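Local coordinates for Cyp101j2 (Sphingobium yanoikuyae, PDB 5KYO), which is a heme-containing cytochrome P450 monooxygenase that probably hydroxylates the monoterpene 1,8-cineole, at residues Ala92-Val95 against Glu100-Ser103; Arg131-Leu136 against Gly251-Thr256; Asn138-Pro143 against Ser243-Gly248; Leu286-Ala291 against Ala409-Ser414; Arg394-Arg399 against Phe424-Pro429. All blocks are in the same frame, centred on the assembly; numbering follows the deposited sequence.

Contact 1 (Ala92-Val95 against Glu100-Ser103); sequences AETV and ERFS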
# COMPACT_ATOMS: atom_id res chain seq x y z
N ALA A 92 -6.90 -8.09 14.15
CA ALA A 92 -6.55 -7.71 12.78
C ALA A 92 -5.49 -8.63 12.18
O ALA A 92 -5.62 -9.10 11.04
CB ALA A 92 -6.07 -6.26 12.75
N GLU A 93 -4.44 -8.92 12.94
CA GLU A 93 -3.35 -9.76 12.44
C GLU A 93 -3.78 -11.21 12.25
O GLU A 93 -3.26 -11.91 11.38
CB GLU A 93 -2.14 -9.72 13.38
CG GLU A 93 -1.42 -8.37 13.39
CD GLU A 93 -0.09 -8.41 14.11
OE1 GLU A 93 0.05 -9.22 15.05
OE2 GLU A 93 0.82 -7.65 13.73
N THR A 94 -4.73 -11.64 13.08
CA THR A 94 -5.32 -12.98 12.95
C THR A 94 -6.12 -13.11 11.65
O THR A 94 -5.91 -14.04 10.90
CB THR A 94 -6.23 -13.32 14.15
OG1 THR A 94 -5.43 -13.53 15.32
CG2 THR A 94 -7.05 -14.57 13.87
N VAL A 95 -7.03 -12.17 11.40
CA VAL A 95 -7.80 -12.20 10.15
C VAL A 95 -6.84 -12.08 8.98
O VAL A 95 -6.98 -12.78 7.96
CB VAL A 95 -8.86 -11.07 10.09
CG1 VAL A 95 -9.59 -11.08 8.76
CG2 VAL A 95 -9.85 -11.24 11.22
N GLU A 100 -6.86 -20.28 6.79
CA GLU A 100 -7.76 -21.42 6.97
C GLU A 100 -9.19 -20.97 7.28
O GLU A 100 -10.15 -21.68 6.98
CB GLU A 100 -7.25 -22.34 8.07
N ARG A 101 -9.33 -19.78 7.86
CA ARG A 101 -10.65 -19.25 8.19
C ARG A 101 -11.01 -18.00 7.37
O ARG A 101 -12.18 -17.80 7.03
CB ARG A 101 -10.74 -18.93 9.68
CG ARG A 101 -10.42 -20.13 10.58
CD ARG A 101 -10.75 -19.83 12.05
NE ARG A 101 -9.76 -18.96 12.69
CZ ARG A 101 -9.95 -18.37 13.87
NH1 ARG A 101 -11.08 -18.57 14.53
NH2 ARG A 101 -9.00 -17.59 14.38
N PHE A 102 -10.01 -17.18 7.06
CA PHE A 102 -10.25 -15.92 6.36
C PHE A 102 -9.45 -15.89 5.06
O PHE A 102 -8.22 -15.92 5.07
CB PHE A 102 -9.89 -14.74 7.26
CG PHE A 102 -10.61 -14.76 8.58
CD1 PHE A 102 -11.86 -14.19 8.71
CD2 PHE A 102 -10.04 -15.37 9.69
CE1 PHE A 102 -12.53 -14.23 9.92
CE2 PHE A 102 -10.70 -15.41 10.90
CZ PHE A 102 -11.94 -14.84 11.02
N SER A 103 -10.17 -15.86 3.94
CA SER A 103 -9.59 -16.12 2.62
C SER A 103 -9.33 -14.85 1.80
O SER A 103 -10.08 -13.88 1.88
CB SER A 103 -10.53 -17.05 1.84
OG SER A 103 -10.14 -17.17 0.48
O HOH W 1 -6.07 -14.32 5.90
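The backbones of Val95, in helix 89-97, and Phe102, in the short, weakly bonded strand about 102-103, come closest with their CA atoms 5.8 Å apart, so the chain folds back on the helix after a brief turn. No direct hydrogen bond joins the two segments. A water instead spans their carbonyls, lying 2.7 Å from Val95 O and 2.8 Å from Phe102 O. The side chains of Val95 and Phe102 cross at about a right angle. The valine carries its two methyls over different parts of the aromatic ring: CG2 lies almost on the ring normal, 4.1 Å from the Phe102 centroid and 7° off that normal, a CH-pi contact over the face, whereas CG1 rests 3.8 Å from Phe102 CG. The valine torsion explains the split, for CG1 is anti to the backbone N (chi1 177°) and CG2 anti to the carbonyl carbon. In the P450 fold these elements correspond to helix B and the strand after it, which joins the main five-stranded sheet beside strand 318-323 through Ser103 and Glu322. Val340 of strand 339-343 touches both Val95 and Phe102, and Phe329 meets the Phe102 ring edge-to-face. At the partly exposed margin, Thr94 CG2 lies 3.6 Å from Arg101 NH2, an oblique approach without a polar bond. Each polar end is engaged nearer home: Thr94 OG1 with Asp90 O one turn back, and Arg101 NE with Asp98 in a salt bridge. Phe102 CE2 lies 4.0 Å above the Arg101 guanidinium plane, offset toward the rim.

Contact 2 (Arg131-Leu136 against Gly251-Thr256); sequences RPFRSL and GGRPLT
Leu136 and Leu255 reach toward each other tip to tip, Leu136 CD2 meeting Leu255 CD1 at 3.6 Å. The second methyl of Leu255 serves another partner: CD2 lies 3.7 Å from Phe133 CE1, where the leucine and phenylalanine side chains cross at a slant, and the fork of Leu255 therefore spans two residues on one side of helix 131-140. With chi1 at -73°, Leu255 holds CG opposite its carbonyl carbon, which directs the branch toward the helix. Arg253 approaches differently. Its NH2 comes to the edge of the Phe133 ring, 4.1 Å from CZ and near the ring plane, with ring and guanidinium planes 53° apart; this is not the face-on approach of a cation-pi pair. In the P450 fold the helix corresponds to helix C, on the proximal side of the heme, and the loop 251-256 is the link between helices H and I. Met245 of helix 241-246 touches both leucines and adds to the apolar cluster, and Pro122 and Leu125 pack on Phe133. The arginine is fixed by polar bonds of its own: NH1 donates to Pro254 O at 3.0 Å, the acceptor lying in the guanidinium plane, and NH2 forms a salt bridge with Glu259, a residue of helix 257-270. Were Arg253 replaced by an alanine, Glu259 would probably lose its charged mate, Pro254 O its donor and the Phe133 edge its neighbour.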
# COMPACT_ATOMS: atom_id res chain seq x y z
N ARG A 131 1.36 -20.69 -2.30
CA ARG A 131 2.77 -20.90 -1.95
C ARG A 131 3.76 -20.64 -3.09
O ARG A 131 4.64 -19.80 -2.93
CB ARG A 131 3.00 -22.33 -1.45
CG ARG A 131 4.46 -22.58 -1.18
CD ARG A 131 4.74 -23.85 -0.40
NE ARG A 131 6.16 -23.99 -0.04
CZ ARG A 131 7.19 -23.97 -0.89
NH1 ARG A 131 6.99 -23.83 -2.20
NH2 ARG A 131 8.42 -24.10 -0.42
N PRO A 132 3.62 -21.35 -4.23
CA PRO A 132 4.70 -21.19 -5.21
C PRO A 132 4.75 -19.79 -5.80
O PRO A 132 5.82 -19.33 -6.16
CB PRO A 132 4.35 -22.20 -6.30
CG PRO A 132 3.18 -23.01 -5.75
CD PRO A 132 2.51 -22.15 -4.77
N PHE A 133 3.60 -19.14 -5.88
CA PHE A 133 3.55 -17.79 -6.42
C PHE A 133 4.18 -16.79 -5.46
O PHE A 133 4.93 -15.90 -5.89
CB PHE A 133 2.12 -17.40 -6.75
CG PHE A 133 1.57 -18.14 -7.92
CD1 PHE A 133 1.78 -17.67 -9.21
CD2 PHE A 133 0.86 -19.32 -7.74
CE1 PHE A 133 1.28 -18.36 -10.30
CE2 PHE A 133 0.36 -20.01 -8.83
CZ PHE A 133 0.57 -19.53 -10.11
N ARG A 134 3.90 -16.95 -4.17
CA ARG A 134 4.52 -16.15 -3.12
C ARG A 134 6.05 -16.24 -3.18
O ARG A 134 6.75 -15.24 -3.04
CB ARG A 134 4.03 -16.61 -1.75
CG ARG A 134 4.69 -15.90 -0.57
CD ARG A 134 4.42 -16.64 0.73
NE ARG A 134 4.41 -15.74 1.88
CZ ARG A 134 5.43 -15.57 2.72
NH1 ARG A 134 6.55 -16.26 2.54
NH2 ARG A 134 5.32 -14.73 3.74
N SER A 135 6.56 -17.45 -3.39
CA SER A 135 8.01 -17.63 -3.55
C SER A 135 8.54 -16.82 -4.73
O SER A 135 9.55 -16.12 -4.62
CB SER A 135 8.35 -19.11 -3.74
OG SER A 135 8.02 -19.85 -2.58
N LEU A 136 7.83 -16.89 -5.85
CA LEU A 136 8.22 -16.22 -7.08
C LEU A 136 8.22 -14.71 -6.92
O LEU A 136 9.14 -14.04 -7.37
CB LEU A 136 7.27 -16.61 -8.21
CG LEU A 136 7.78 -16.46 -9.65
CD1 LEU A 136 8.77 -17.57 -9.99
CD2 LEU A 136 6.60 -16.47 -10.60
N GLY A 251 4.46 -24.85 -10.26
CA GLY A 251 4.07 -26.22 -9.97
C GLY A 251 5.04 -27.19 -10.61
O GLY A 251 4.74 -28.37 -10.78
N GLY A 252 6.23 -26.69 -10.95
CA GLY A 252 7.17 -27.47 -11.73
C GLY A 252 6.84 -27.32 -13.20
O GLY A 252 7.42 -27.99 -14.06
N ARG A 253 5.90 -26.42 -13.47
CA ARG A 253 5.51 -26.05 -14.82
C ARG A 253 5.77 -24.57 -15.03
O ARG A 253 5.69 -23.77 -14.07
CB ARG A 253 4.03 -26.34 -15.07
CG ARG A 253 3.10 -25.69 -14.03
CD ARG A 253 1.73 -25.33 -14.61
NE ARG A 253 0.88 -24.62 -13.64
CZ ARG A 253 0.77 -23.30 -13.56
NH1 ARG A 253 1.46 -22.52 -14.39
NH2 ARG A 253 -0.02 -22.75 -12.65
N PRO A 254 6.08 -24.18 -16.27
CA PRO A 254 6.24 -22.75 -16.57
C PRO A 254 5.00 -21.91 -16.24
O PRO A 254 3.89 -22.42 -16.15
CB PRO A 254 6.51 -22.75 -18.08
CG PRO A 254 7.15 -24.06 -18.33
CD PRO A 254 6.51 -25.03 -17.39
N LEU A 255 5.19 -20.60 -16.08
CA LEU A 255 4.04 -19.71 -16.01
C LEU A 255 3.40 -19.58 -17.38
O LEU A 255 4.08 -19.58 -18.39
CB LEU A 255 4.45 -18.31 -15.51
CG LEU A 255 4.81 -18.04 -14.06
CD1 LEU A 255 5.17 -16.57 -13.87
CD2 LEU A 255 3.67 -18.42 -13.15
N THR A 256 2.08 -19.45 -17.40
CA THR A 256 1.36 -19.08 -18.61
C THR A 256 1.45 -17.58 -18.82
O THR A 256 1.74 -16.84 -17.88
CB THR A 256 -0.12 -19.49 -18.55
OG1 THR A 256 -0.78 -18.68 -17.57
CG2 THR A 256 -0.25 -20.97 -18.15

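Contact 3 (Asn138-Pro143 against Ser243-Gly248); sequences NENLGP and SRMING
Arg244 NE donates to Asn140 OD1 at 3.0 Å, nearly straight with an N-H...O angle of 159°. The bond links the C-terminal turn of helix 131-140 to helix 241-246, the equivalents of helices C and H of the P450 fold. The oxygen lies in the guanidinium plane, but the donor is tilted 30° from the amide's carbonyl plane, and the amide and guanidinium planes stand 36° apart. A weak second bond runs from Arg244 NH2 to Asn140 O, 2.8 Å long but strongly bent, so that one arginine holds both the side chain and the backbone of one asparagine. A bend of the arginine chain at chi3 turns the guanidinium back to reach both oxygens. Because Leu141 is the first residue to leave helical angles, the guanidinium sits at a helix C-terminus, a position where its positive charge would probably interact favourably with the helix dipole and the carbonyls at the helix end. Arg244 NH1 has a separate partner in Glu239 O. At the other end of the asparagine amide, ND2 makes a weak bond to Leu136 O one turn back and lies 3.7 Å from Met245 CG.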
# COMPACT_ATOMS: atom_id res chain seq x y z
N ASN A 138 8.36 -13.00 -4.02
CA ASN A 138 9.32 -12.58 -3.02
C ASN A 138 10.77 -12.64 -3.53
O ASN A 138 11.55 -11.75 -3.24
CB ASN A 138 9.15 -13.41 -1.75
CG ASN A 138 8.14 -12.79 -0.80
OD1 ASN A 138 8.47 -11.89 -0.04
ND2 ASN A 138 6.89 -13.25 -0.86
N GLU A 139 11.12 -13.66 -4.30
CA GLU A 139 12.51 -13.77 -4.76
C GLU A 139 12.84 -12.76 -5.86
O GLU A 139 13.96 -12.24 -5.90
CB GLU A 139 12.82 -15.20 -5.24
CG GLU A 139 12.23 -15.57 -6.60
CD GLU A 139 12.72 -16.93 -7.08
OE1 GLU A 139 13.55 -16.96 -8.01
OE2 GLU A 139 12.29 -17.95 -6.50
N ASN A 140 11.89 -12.48 -6.73
CA ASN A 140 12.13 -11.58 -7.86
C ASN A 140 12.14 -10.09 -7.51
O ASN A 140 12.61 -9.28 -8.30
CB ASN A 140 11.11 -11.84 -8.95
CG ASN A 140 11.48 -13.06 -9.79
OD1 ASN A 140 12.61 -13.16 -10.27
ND2 ASN A 140 10.55 -14.00 -9.90
N LEU A 141 11.61 -9.75 -6.34
CA LEU A 141 11.61 -8.37 -5.84
C LEU A 141 12.60 -8.25 -4.69
O LEU A 141 12.57 -7.30 -3.92
CB LEU A 141 10.20 -7.95 -5.37
CG LEU A 141 9.17 -7.83 -6.51
CD1 LEU A 141 7.78 -7.51 -5.98
CD2 LEU A 141 9.61 -6.78 -7.49
N GLY A 142 13.48 -9.25 -4.56
CA GLY A 142 14.43 -9.29 -3.47
C GLY A 142 15.57 -8.30 -3.65
O GLY A 142 15.72 -7.73 -4.73
N PRO A 143 16.38 -8.10 -2.60
CA PRO A 143 17.53 -7.19 -2.65
C PRO A 143 18.47 -7.44 -3.82
O PRO A 143 18.93 -6.46 -4.42
CB PRO A 143 18.25 -7.46 -1.32
CG PRO A 143 17.21 -7.93 -0.42
CD PRO A 143 16.23 -8.72 -1.27
N SER A 243 11.57 -11.74 -17.83
CA SER A 243 12.44 -12.84 -18.23
C SER A 243 12.66 -13.82 -17.08
O SER A 243 12.70 -15.03 -17.29
CB SER A 243 13.78 -12.33 -18.75
OG SER A 243 13.61 -11.55 -19.92
N ARG A 244 12.79 -13.31 -15.85
CA ARG A 244 13.08 -14.16 -14.70
C ARG A 244 11.89 -15.01 -14.36
O ARG A 244 12.02 -16.19 -14.02
CB ARG A 244 13.49 -13.31 -13.48
CG ARG A 244 14.80 -12.57 -13.68
CD ARG A 244 15.36 -12.02 -12.37
NE ARG A 244 14.40 -11.20 -11.63
CZ ARG A 244 14.34 -9.87 -11.70
NH1 ARG A 244 15.18 -9.20 -12.50
NH2 ARG A 244 13.45 -9.20 -10.99
N MET A 245 10.71 -14.42 -14.46
CA MET A 245 9.49 -15.16 -14.18
C MET A 245 9.23 -16.22 -15.25
O MET A 245 8.79 -17.33 -14.93
CB MET A 245 8.30 -14.20 -14.08
CG MET A 245 8.32 -13.42 -12.78
SD MET A 245 6.96 -12.25 -12.63
CE MET A 245 7.13 -11.30 -14.14
N ILE A 246 9.53 -15.88 -16.50
CA ILE A 246 9.42 -16.80 -17.63
C ILE A 246 10.27 -18.06 -17.46
O ILE A 246 9.83 -19.17 -17.78
CB ILE A 246 9.83 -16.10 -18.95
CG1 ILE A 246 8.66 -15.31 -19.53
CG2 ILE A 246 10.28 -17.11 -19.98
CD1 ILE A 246 9.02 -14.62 -20.85
N ASN A 247 11.50 -17.88 -16.98
CA ASN A 247 12.40 -19.00 -16.76
C ASN A 247 12.23 -19.63 -15.39
O ASN A 247 13.01 -20.50 -15.00
CB ASN A 247 13.85 -18.56 -16.94
CG ASN A 247 14.12 -18.03 -18.33
OD1 ASN A 247 14.64 -16.92 -18.49
ND2 ASN A 247 13.74 -18.80 -19.34
N GLY A 248 11.21 -19.20 -14.67
CA GLY A 248 10.87 -19.82 -13.40
C GLY A 248 9.81 -20.89 -13.57
O GLY A 248 9.29 -21.11 -14.67

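Contact 4 (Leu286-Ala291 against Ala409-Ser414); sequences LAKDHA and APLRYS
Lys288 NZ donates to Ala409 O at 2.8 Å, the one hydrogen bond between these segments. The ammonium comes from above the peptide plane, 51° out of it, and not along a lone pair of the carbonyl, with a C=O...N angle of 127°. Its last carbon follows, CE standing 3.4 Å from the same Ala409 O. The same NZ also forms a salt bridge with Asp408 OD1, so the ammonium is shared by a carboxylate and the carbonyl of the residue that follows it. Looser contacts flank the bond: Lys288 NZ is 4.2 Å from Pro410 CA, and, carbon against carbon, Lys288 CE is 4.3 Å from Leu411 CG. The lysine chain is bent at chi2 (-73°) and extended beyond it, which swings the amine out from the helix and across to the loop. Next outward, Ile405 of strand 404-405 touches Lys288, Ala287 and Leu411, and so links the two segments. Beyond this, the lysine sits on the last turn of helix 273-288, which corresponds to the end of the long central helix of the P450 fold. On the other side, the loop runs into strand 413-414, which pairs antiparallel with strand 420-421. A methionine in place of Lys288 would probably leave the Asp408 carboxylate without its counter-charge and Ala409 O without this donor. Since the contact is near the surface and owes its strength to one ammonium between two oxygens, the lysine is likely to be held in its charged form.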
# COMPACT_ATOMS: atom_id res chain seq x y z
N LEU A 286 7.20 15.58 7.99
CA LEU A 286 8.45 16.29 8.06
C LEU A 286 8.20 17.78 7.98
O LEU A 286 8.87 18.59 8.64
CB LEU A 286 9.39 15.85 6.93
CG LEU A 286 10.02 14.45 7.05
CD1 LEU A 286 10.64 13.99 5.73
CD2 LEU A 286 11.05 14.46 8.20
N ALA A 287 7.22 18.15 7.16
CA ALA A 287 6.89 19.55 6.98
C ALA A 287 6.38 20.19 8.28
O ALA A 287 6.60 21.38 8.54
CB ALA A 287 5.85 19.69 5.87
N LYS A 288 5.71 19.39 9.10
CA LYS A 288 5.14 19.90 10.35
C LYS A 288 6.05 19.73 11.56
O LYS A 288 6.05 20.57 12.48
CB LYS A 288 3.80 19.21 10.64
CG LYS A 288 2.70 19.57 9.67
CD LYS A 288 2.20 20.98 9.90
CE LYS A 288 0.98 21.26 9.04
NZ LYS A 288 0.37 22.59 9.28
N ASP A 289 6.80 18.64 11.58
CA ASP A 289 7.62 18.26 12.74
C ASP A 289 9.01 18.89 12.55
O ASP A 289 9.92 18.26 12.05
CB ASP A 289 7.66 16.72 12.84
CG ASP A 289 8.35 16.21 14.09
OD1 ASP A 289 9.09 16.99 14.74
OD2 ASP A 289 8.17 15.01 14.43
N HIS A 290 9.15 20.16 12.91
CA HIS A 290 10.41 20.84 12.58
C HIS A 290 11.56 20.26 13.39
O HIS A 290 12.67 20.22 12.90
CB HIS A 290 10.31 22.35 12.78
CG HIS A 290 9.74 22.77 14.10
ND1 HIS A 290 8.38 22.79 14.34
CD2 HIS A 290 10.34 23.22 15.22
CE1 HIS A 290 8.17 23.23 15.58
NE2 HIS A 290 9.35 23.49 16.13
N ALA A 291 11.30 19.78 14.60
CA ALA A 291 12.34 19.12 15.39
C ALA A 291 12.97 17.96 14.63
O ALA A 291 14.19 17.83 14.57
CB ALA A 291 11.77 18.63 16.71
N ALA A 409 -0.45 25.61 6.12
CA ALA A 409 -1.83 25.12 6.04
C ALA A 409 -2.03 23.80 6.80
O ALA A 409 -1.10 23.01 6.95
CB ALA A 409 -2.25 24.96 4.57
N PRO A 410 -3.25 23.56 7.30
CA PRO A 410 -3.57 22.27 7.94
C PRO A 410 -3.56 21.12 6.92
O PRO A 410 -3.79 21.38 5.75
CB PRO A 410 -4.98 22.49 8.48
CG PRO A 410 -5.22 23.96 8.43
CD PRO A 410 -4.41 24.47 7.29
N LEU A 411 -3.30 19.90 7.37
CA LEU A 411 -3.40 18.71 6.51
C LEU A 411 -4.84 18.22 6.45
O LEU A 411 -5.56 18.33 7.43
CB LEU A 411 -2.50 17.59 7.05
CG LEU A 411 -1.03 18.00 7.18
CD1 LEU A 411 -0.16 16.89 7.72
CD2 LEU A 411 -0.51 18.52 5.84
N ARG A 412 -5.25 17.68 5.30
CA ARG A 412 -6.54 17.01 5.18
C ARG A 412 -6.28 15.61 4.61
O ARG A 412 -5.28 15.40 3.92
CB ARG A 412 -7.50 17.79 4.27
CG ARG A 412 -7.29 19.31 4.26
N TYR A 413 -7.16 14.66 4.90
CA TYR A 413 -6.87 13.27 4.54
C TYR A 413 -8.05 12.52 3.92
O TYR A 413 -9.21 12.82 4.21
CB TYR A 413 -6.43 12.48 5.76
CG TYR A 413 -5.40 13.15 6.63
CD1 TYR A 413 -5.79 14.09 7.59
CD2 TYR A 413 -4.06 12.84 6.52
CE1 TYR A 413 -4.86 14.70 8.39
CE2 TYR A 413 -3.11 13.44 7.34
CZ TYR A 413 -3.53 14.38 8.28
OH TYR A 413 -2.63 15.01 9.11
N SER A 414 -7.73 11.52 3.11
CA SER A 414 -8.74 10.58 2.60
C SER A 414 -8.53 9.18 3.14
O SER A 414 -7.41 8.77 3.43
CB SER A 414 -8.71 10.51 1.07
OG SER A 414 -9.08 11.75 0.49

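Contact 5 (Arg394-Arg399 against Phe424-Pro429); sequences REWFAR and FVLEWP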
# COMPACT_ATOMS: atom_id res chain seq x y z
N ARG A 394 17.28 10.85 1.35
CA ARG A 394 18.67 11.30 1.24
C ARG A 394 18.83 12.40 0.21
O ARG A 394 19.46 13.42 0.49
CB ARG A 394 19.60 10.13 0.90
CG ARG A 394 19.78 9.14 2.04
CD ARG A 394 20.84 8.09 1.72
NE ARG A 394 20.82 6.99 2.69
CZ ARG A 394 21.76 6.05 2.77
NH1 ARG A 394 22.80 6.09 1.95
NH2 ARG A 394 21.66 5.09 3.67
N GLU A 395 18.28 12.21 -0.98
CA GLU A 395 18.39 13.25 -2.01
C GLU A 395 17.57 14.51 -1.71
O GLU A 395 17.97 15.59 -2.11
CB GLU A 395 18.00 12.71 -3.38
CG GLU A 395 18.85 11.53 -3.82
CD GLU A 395 20.34 11.88 -3.93
OE1 GLU A 395 20.67 13.07 -4.12
OE2 GLU A 395 21.17 10.96 -3.85
N TRP A 396 16.42 14.37 -1.06
CA TRP A 396 15.64 15.54 -0.73
C TRP A 396 16.44 16.38 0.27
O TRP A 396 16.66 17.57 0.06
CB TRP A 396 14.24 15.18 -0.17
CG TRP A 396 13.36 16.41 -0.02
CD1 TRP A 396 13.45 17.37 0.95
CD2 TRP A 396 12.30 16.83 -0.89
NE1 TRP A 396 12.51 18.35 0.74
CE2 TRP A 396 11.80 18.04 -0.39
CE3 TRP A 396 11.73 16.29 -2.05
CZ2 TRP A 396 10.75 18.72 -0.99
CZ3 TRP A 396 10.68 16.98 -2.65
CH2 TRP A 396 10.20 18.17 -2.11
N PHE A 397 16.91 15.74 1.34
CA PHE A 397 17.56 16.52 2.40
C PHE A 397 18.92 17.09 1.96
O PHE A 397 19.37 18.08 2.52
CB PHE A 397 17.72 15.68 3.67
CG PHE A 397 16.49 15.73 4.55
CD1 PHE A 397 16.24 16.84 5.33
CD2 PHE A 397 15.57 14.70 4.53
CE1 PHE A 397 15.11 16.90 6.13
CE2 PHE A 397 14.43 14.75 5.31
CZ PHE A 397 14.19 15.84 6.10
N ALA A 398 19.55 16.49 0.96
CA ALA A 398 20.78 17.07 0.43
C ALA A 398 20.53 18.42 -0.25
O ALA A 398 21.41 19.30 -0.23
CB ALA A 398 21.47 16.12 -0.55
N ARG A 399 19.34 18.56 -0.84
CA ARG A 399 19.02 19.67 -1.73
C ARG A 399 18.04 20.71 -1.17
O ARG A 399 18.17 21.90 -1.48
CB ARG A 399 18.44 19.13 -3.06
CG ARG A 399 19.45 18.25 -3.83
CD ARG A 399 18.88 17.52 -5.05
NE ARG A 399 20.00 17.03 -5.86
CZ ARG A 399 20.69 15.94 -5.55
NH1 ARG A 399 20.31 15.24 -4.49
NH2 ARG A 399 21.73 15.54 -6.28
N PHE A 424 -0.78 18.40 -1.10
CA PHE A 424 -0.33 19.57 -0.33
C PHE A 424 0.84 20.25 -1.02
O PHE A 424 1.52 19.65 -1.85
CB PHE A 424 0.05 19.15 1.10
CG PHE A 424 1.10 18.07 1.15
CD1 PHE A 424 0.74 16.72 1.10
CD2 PHE A 424 2.45 18.39 1.27
CE1 PHE A 424 1.71 15.72 1.15
CE2 PHE A 424 3.42 17.40 1.33
CZ PHE A 424 3.05 16.06 1.26
N VAL A 425 1.07 21.50 -0.67
CA VAL A 425 2.12 22.29 -1.27
C VAL A 425 3.22 22.52 -0.24
O VAL A 425 2.94 22.87 0.93
CB VAL A 425 1.56 23.63 -1.81
CG1 VAL A 425 2.67 24.61 -2.17
CG2 VAL A 425 0.65 23.37 -3.01
N LEU A 426 4.46 22.29 -0.66
CA LEU A 426 5.63 22.57 0.17
C LEU A 426 6.31 23.82 -0.34
O LEU A 426 6.23 24.14 -1.50
CB LEU A 426 6.62 21.41 0.13
CG LEU A 426 6.20 20.05 0.70
CD1 LEU A 426 7.35 19.05 0.58
CD2 LEU A 426 5.74 20.21 2.15
N GLU A 427 6.96 24.55 0.57
CA GLU A 427 7.67 25.78 0.23
C GLU A 427 9.00 25.77 0.94
O GLU A 427 9.13 25.18 2.02
CB GLU A 427 6.87 27.03 0.60
CG GLU A 427 6.61 27.17 2.09
CD GLU A 427 5.96 28.52 2.45
OE1 GLU A 427 6.06 29.48 1.66
OE2 GLU A 427 5.33 28.61 3.53
N TRP A 428 9.99 26.42 0.33
CA TRP A 428 11.35 26.49 0.88
C TRP A 428 12.00 27.80 0.45
O TRP A 428 11.58 28.40 -0.53
CB TRP A 428 12.20 25.29 0.41
CG TRP A 428 12.21 25.08 -1.03
CD1 TRP A 428 13.11 25.59 -1.96
CD2 TRP A 428 11.33 24.22 -1.79
NE1 TRP A 428 12.80 25.12 -3.21
CE2 TRP A 428 11.72 24.29 -3.13
CE3 TRP A 428 10.24 23.42 -1.43
CZ2 TRP A 428 11.05 23.58 -4.15
CZ3 TRP A 428 9.58 22.72 -2.43
CH2 TRP A 428 9.98 22.81 -3.77
N PRO A 429 13.03 28.24 1.19
CA PRO A 429 13.73 29.46 0.77
C PRO A 429 14.54 29.23 -0.50
O PRO A 429 15.10 28.15 -0.68
CB PRO A 429 14.62 29.79 1.98
CG PRO A 429 14.83 28.49 2.67
CD PRO A 429 13.54 27.73 2.48
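Apolar contact carries this interface, and it centres on the six-membered ring of the Trp396 indole. Leu426 CD1 lies 3.8 Å from Trp396 CZ2 and 4.0 Å from Trp396 CH2, reaching the ring obliquely. Trp428 adds a looser touch, its CZ3 being 4.4 Å from Trp396 CZ2. Trp396 has CG anti to the backbone N (chi1 -172°), and this carries the indole away from helix 382-399 to the strand. Leu426 and Trp428 both turn toward the helix, as expected for residues two apart in an extended chain. Other aromatic rings crowd round Trp396: Phe403 and Phe176 meet it edge-to-face, while Phe283 and Phe172 meet it at steep angles. Backbone bonds set the other side. Strand 425-427 is the central strand of a small three-stranded antiparallel sheet, with Leu426 paired to Cys170 and Glu427 to Arg404. In the P450 fold the helix corresponds to helix L, which follows the heme-binding loop, and the sheet packs against its C-terminal part. Polar side-chain bonds lead away from the interface, with Trp428 NE1 donating to Arg165 O, just after helix 149-164, and Glu427 OE2 in a salt bridge with Arg404. No hydrogen bond crosses between the two segments, so their hold on each other depends on the fit of buried hydrocarbon and aromatic surfaces, while backbone bonds and the Glu427-Arg404 salt bridge tie the strand to its own sheet.

How the contacts relate
Contacts 2, 3 and 5 are buried, contact 1 is partly so, and contact 4 lies at the surface. Contacts 2 and 3 share helix 131-140 and touch through Met245, yet the first is chiefly a leucine and phenylalanine cluster and the second an arginine-asparagine clasp. Contacts 4 and 5 also touch, Ala287 CB against Leu426 CD2, on the opposite side of the chain's centre from contact 2; there a charged lysine bond at the surface gives way to leucine and tryptophan packing inside. Contact 1 stands apart from both pairs, about 23 Å from contact 2 between centres, and differs in having a water between its backbones.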